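Local coordinates for protein glucose-1-phosphate thymidylyltransferase (Bacillus anthracis, PDB 4ECM) that probably catalyses the transfer of a thymidylyl group from dTTP to glucose 1-phosphate, giving dTDP-glucose and pyrophosphate for dTDP-L-rhamnose synthesis, at residues Gln112-Cys117 with Asp124-Ile129. Residues are numbered along the deposited sequence; the frame is centred on the assembly and turned at random.
Sequences QALGLC and DRMVVI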
ATOM      1  N   GLN A 112      16.412  21.417  -2.431  1.00 28.94           N
ATOM      2  CA  GLN A 112      15.345  21.416  -1.427  1.00 29.90           C
ATOM      3  C   GLN A 112      15.350  20.085  -0.628  1.00 28.97           C
ATOM      4  O   GLN A 112      15.223  20.064   0.599  1.00 26.39           O
ATOM      5  CB  GLN A 112      13.992  21.561  -2.131  1.00 30.15           C
ATOM      6  CG  GLN A 112      12.804  21.715  -1.177  1.00 33.67           C
ATOM      7  CD  GLN A 112      11.462  21.718  -1.911  1.00 35.28           C
ATOM      8  OE1 GLN A 112      11.080  20.730  -2.547  1.00 34.97           O
ATOM      9  NE2 GLN A 112      10.719  22.815  -1.776  1.00 32.45           N
ATOM     10  N   ALA A 113      15.466  18.975  -1.357  1.00 28.64           N
ATOM     11  CA  ALA A 113      15.503  17.650  -0.749  1.00 28.12           C
ATOM     12  C   ALA A 113      16.695  17.556   0.200  1.00 27.27           C
ATOM     13  O   ALA A 113      16.579  17.101   1.333  1.00 28.31           O
ATOM     14  CB  ALA A 113      15.574  16.566  -1.832  1.00 26.75           C
ATOM     15  N   LEU A 114      17.841  18.040  -0.246  1.00 28.45           N
ATOM     16  CA  LEU A 114      19.047  17.992   0.586  1.00 27.52           C
ATOM     17  C   LEU A 114      18.865  18.809   1.855  1.00 26.88           C
ATOM     18  O   LEU A 114      19.368  18.429   2.912  1.00 28.13           O
ATOM     19  CB  LEU A 114      20.257  18.493  -0.197  1.00 26.52           C
ATOM     20  CG  LEU A 114      21.585  18.567   0.546  1.00 24.39           C
ATOM     21  CD1 LEU A 114      22.004  17.210   1.044  1.00 20.71           C
ATOM     22  CD2 LEU A 114      22.653  19.143  -0.382  1.00 26.21           C
ATOM     23  N   GLY A 115      18.122  19.905   1.755  1.00 26.60           N
ATOM     24  CA  GLY A 115      17.880  20.794   2.909  1.00 26.25           C
ATOM     25  C   GLY A 115      17.216  20.108   4.089  1.00 26.00           C
ATOM     26  O   GLY A 115      17.432  20.496   5.225  1.00 27.50           O
ATOM     27  N   LEU A 116      16.402  19.082   3.818  1.00 25.39           N
ATOM     28  CA  LEU A 116      15.699  18.314   4.873  1.00 24.38           C
ATOM     29  C   LEU A 116      16.663  17.475   5.745  1.00 23.72           C
ATOM     30  O   LEU A 116      16.288  16.978   6.819  1.00 22.99           O
ATOM     31  CB  LEU A 116      14.689  17.353   4.228  1.00 23.05           C
ATOM     32  CG  LEU A 116      13.673  17.965   3.259  1.00 24.59           C
ATOM     33  CD1 LEU A 116      12.924  16.876   2.501  1.00 18.02           C
ATOM     34  CD2 LEU A 116      12.705  18.923   3.978  1.00 15.74           C
ATOM     35  N   CYS A 117      17.900  17.319   5.279  1.00 22.21           N
ATOM     36  CA  CYS A 117      18.888  16.502   5.977  1.00 21.84           C
ATOM     37  C   CYS A 117      19.786  17.297   6.922  1.00 21.80           C
ATOM     38  O   CYS A 117      20.727  16.755   7.474  1.00 22.53           O
ATOM     39  CB  CYS A 117      19.774  15.803   4.940  1.00 22.61           C
ATOM     40  SG  CYS A 117      18.899  14.938   3.654  1.00 22.45           S
ATOM     41  N   ASP A 124      28.816  16.986  10.675  1.00 27.67           N
ATOM     42  CA  ASP A 124      29.588  16.028   9.898  1.00 27.35           C
ATOM     43  C   ASP A 124      29.641  16.378   8.409  1.00 26.19           C
ATOM     44  O   ASP A 124      29.068  17.376   7.962  1.00 24.94           O
ATOM     45  CB  ASP A 124      28.983  14.630  10.066  1.00 28.88           C
ATOM     46  CG  ASP A 124      28.995  14.154  11.507  1.00 29.97           C
ATOM     47  OD1 ASP A 124      29.963  14.456  12.243  1.00 34.58           O
ATOM     48  OD2 ASP A 124      28.038  13.456  11.888  1.00 36.44           O
ATOM     49  N   ARG A 125      30.361  15.556   7.651  1.00 23.92           N
ATOM     50  CA  ARG A 125      30.416  15.711   6.217  1.00 23.57           C
ATOM     51  C   ARG A 125      29.463  14.704   5.621  1.00 21.86           C
ATOM     52  O   ARG A 125      28.978  13.816   6.325  1.00 20.51           O
ATOM     53  CB  ARG A 125      31.824  15.532   5.692  1.00 23.98           C
ATOM     54  CG  ARG A 125      32.757  16.617   6.226  1.00 24.55           C
ATOM     55  CD  ARG A 125      34.053  16.672   5.484  1.00 24.62           C
ATOM     56  NE  ARG A 125      34.981  17.627   6.081  1.00 25.91           N
ATOM     57  CZ  ARG A 125      36.154  17.953   5.551  1.00 29.12           C
ATOM     58  NH1 ARG A 125      36.535  17.422   4.392  1.00 28.45           N
ATOM     59  NH2 ARG A 125      36.944  18.822   6.165  1.00 30.23           N
ATOM     60  N   MET A 126      29.190  14.839   4.331  1.00 20.61           N
ATOM     61  CA  MET A 126      28.238  13.952   3.694  1.00 21.11           C
ATOM     62  C   MET A 126      28.537  13.626   2.243  1.00 20.56           C
ATOM     63  O   MET A 126      29.193  14.398   1.532  1.00 21.35           O
ATOM     64  CB  MET A 126      26.876  14.624   3.746  1.00 22.16           C
ATOM     65  CG  MET A 126      26.722  15.761   2.729  1.00 21.51           C
ATOM     66  SD  MET A 126      25.493  16.963   3.219  1.00 24.07           S
ATOM     67  CE  MET A 126      26.538  18.013   4.279  1.00 20.46           C
ATOM     68  N   VAL A 127      28.067  12.459   1.827  1.00 19.63           N
ATOM     69  CA  VAL A 127      28.091  12.065   0.434  1.00 19.65           C
ATOM     70  C   VAL A 127      26.626  11.988   0.006  1.00 20.37           C
ATOM     71  O   VAL A 127      25.813  11.292   0.633  1.00 19.51           O
ATOM     72  CB  VAL A 127      28.792  10.722   0.170  1.00 20.77           C
ATOM     73  CG1 VAL A 127      28.639  10.341  -1.318  1.00 18.38           C
ATOM     74  CG2 VAL A 127      30.280  10.804   0.559  1.00 19.56           C
ATOM     75  N   VAL A 128      26.285  12.741  -1.031  1.00 20.58           N
ATOM     76  CA  VAL A 128      24.935  12.772  -1.548  1.00 19.31           C
ATOM     77  C   VAL A 128      24.907  12.047  -2.887  1.00 20.72           C
ATOM     78  O   VAL A 128      25.689  12.366  -3.770  1.00 22.61           O
ATOM     79  CB  VAL A 128      24.475  14.213  -1.781  1.00 20.56           C
ATOM     80  CG1 VAL A 128      23.080  14.224  -2.396  1.00 17.63           C
ATOM     81  CG2 VAL A 128      24.536  15.030  -0.469  1.00 14.12           C
ATOM     82  N   ILE A 129      24.029  11.055  -3.032  1.00 20.19           N
ATOM     83  CA  ILE A 129      23.871  10.354  -4.292  1.00 19.09           C
ATOM     84  C   ILE A 129      22.447  10.490  -4.825  1.00 19.79           C
ATOM     85  O   ILE A 129      21.474  10.088  -4.161  1.00 19.66           O
ATOM     86  CB  ILE A 129      24.191   8.846  -4.167  1.00 20.05           C
ATOM     87  CG1 ILE A 129      25.607   8.645  -3.607  1.00 18.08           C
ATOM     88  CG2 ILE A 129      24.055   8.152  -5.535  1.00 14.16           C
ATOM     89  CD1 ILE A 129      26.096   7.198  -3.643  1.00 18.01           C
TER
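Leu-114 on the helix meets Val-128 and Met-126 on the strand in a small, buried, wholly apolar contact that no hydrogen bond crosses. The leucine side chain carries the helix's share of it. Leu-114 CB sets out toward the strand but is still 5.5 Å from Val-128 CG2. CG is carried further outward because it lies anti to the backbone N (chi1 177°), and Val-128 CG2 is then 4.7 Å from this branch point. Here the side chain divides. CD1 reaches the strand, touching Val-128 CG2 at 3.7 Å and Met-126 SD at 4.1 Å; CD2 stays farther back, 4.5 Å from Val-128 CG2.

Val-128 offers one branch to this methyl. CG2 stands beside its backbone N and points at CD1, whereas CG1 is a full ångström more distant from it. Beta-branching suits the residue to an extended strand, and its compact side chain presents a methyl directly to the leucine. Met-126, two residues earlier on the same face, is longer and more flexible. Its first two torsions bring the polarisable sulfur to the leucine methyl, and the bend at chi3 (85°) then turns CE away, 5.6 Å from Leu-114 CD1.

The neighbouring Ala-113 touches the bound dTDP-glucose, so this helix joins the nucleotide-sugar pocket to the sheet. Strand 98-103 leads through helices 110-115 and 118-121 into the parallel strand 125-130, a beta-alpha-beta crossover that passes strands 72-77 and 25-30 in this Rossmann-like nucleotidyltransferase core. Cys-117 is the N-cap of the second helix. Leu-114 and Met-126 both also pack on Ile-28 of strand 25-30 and on Val-202 of helix 202-206, so the contact is part of a core shared by helices 110-115 and 202-206 and strands 25-30 and 125-130.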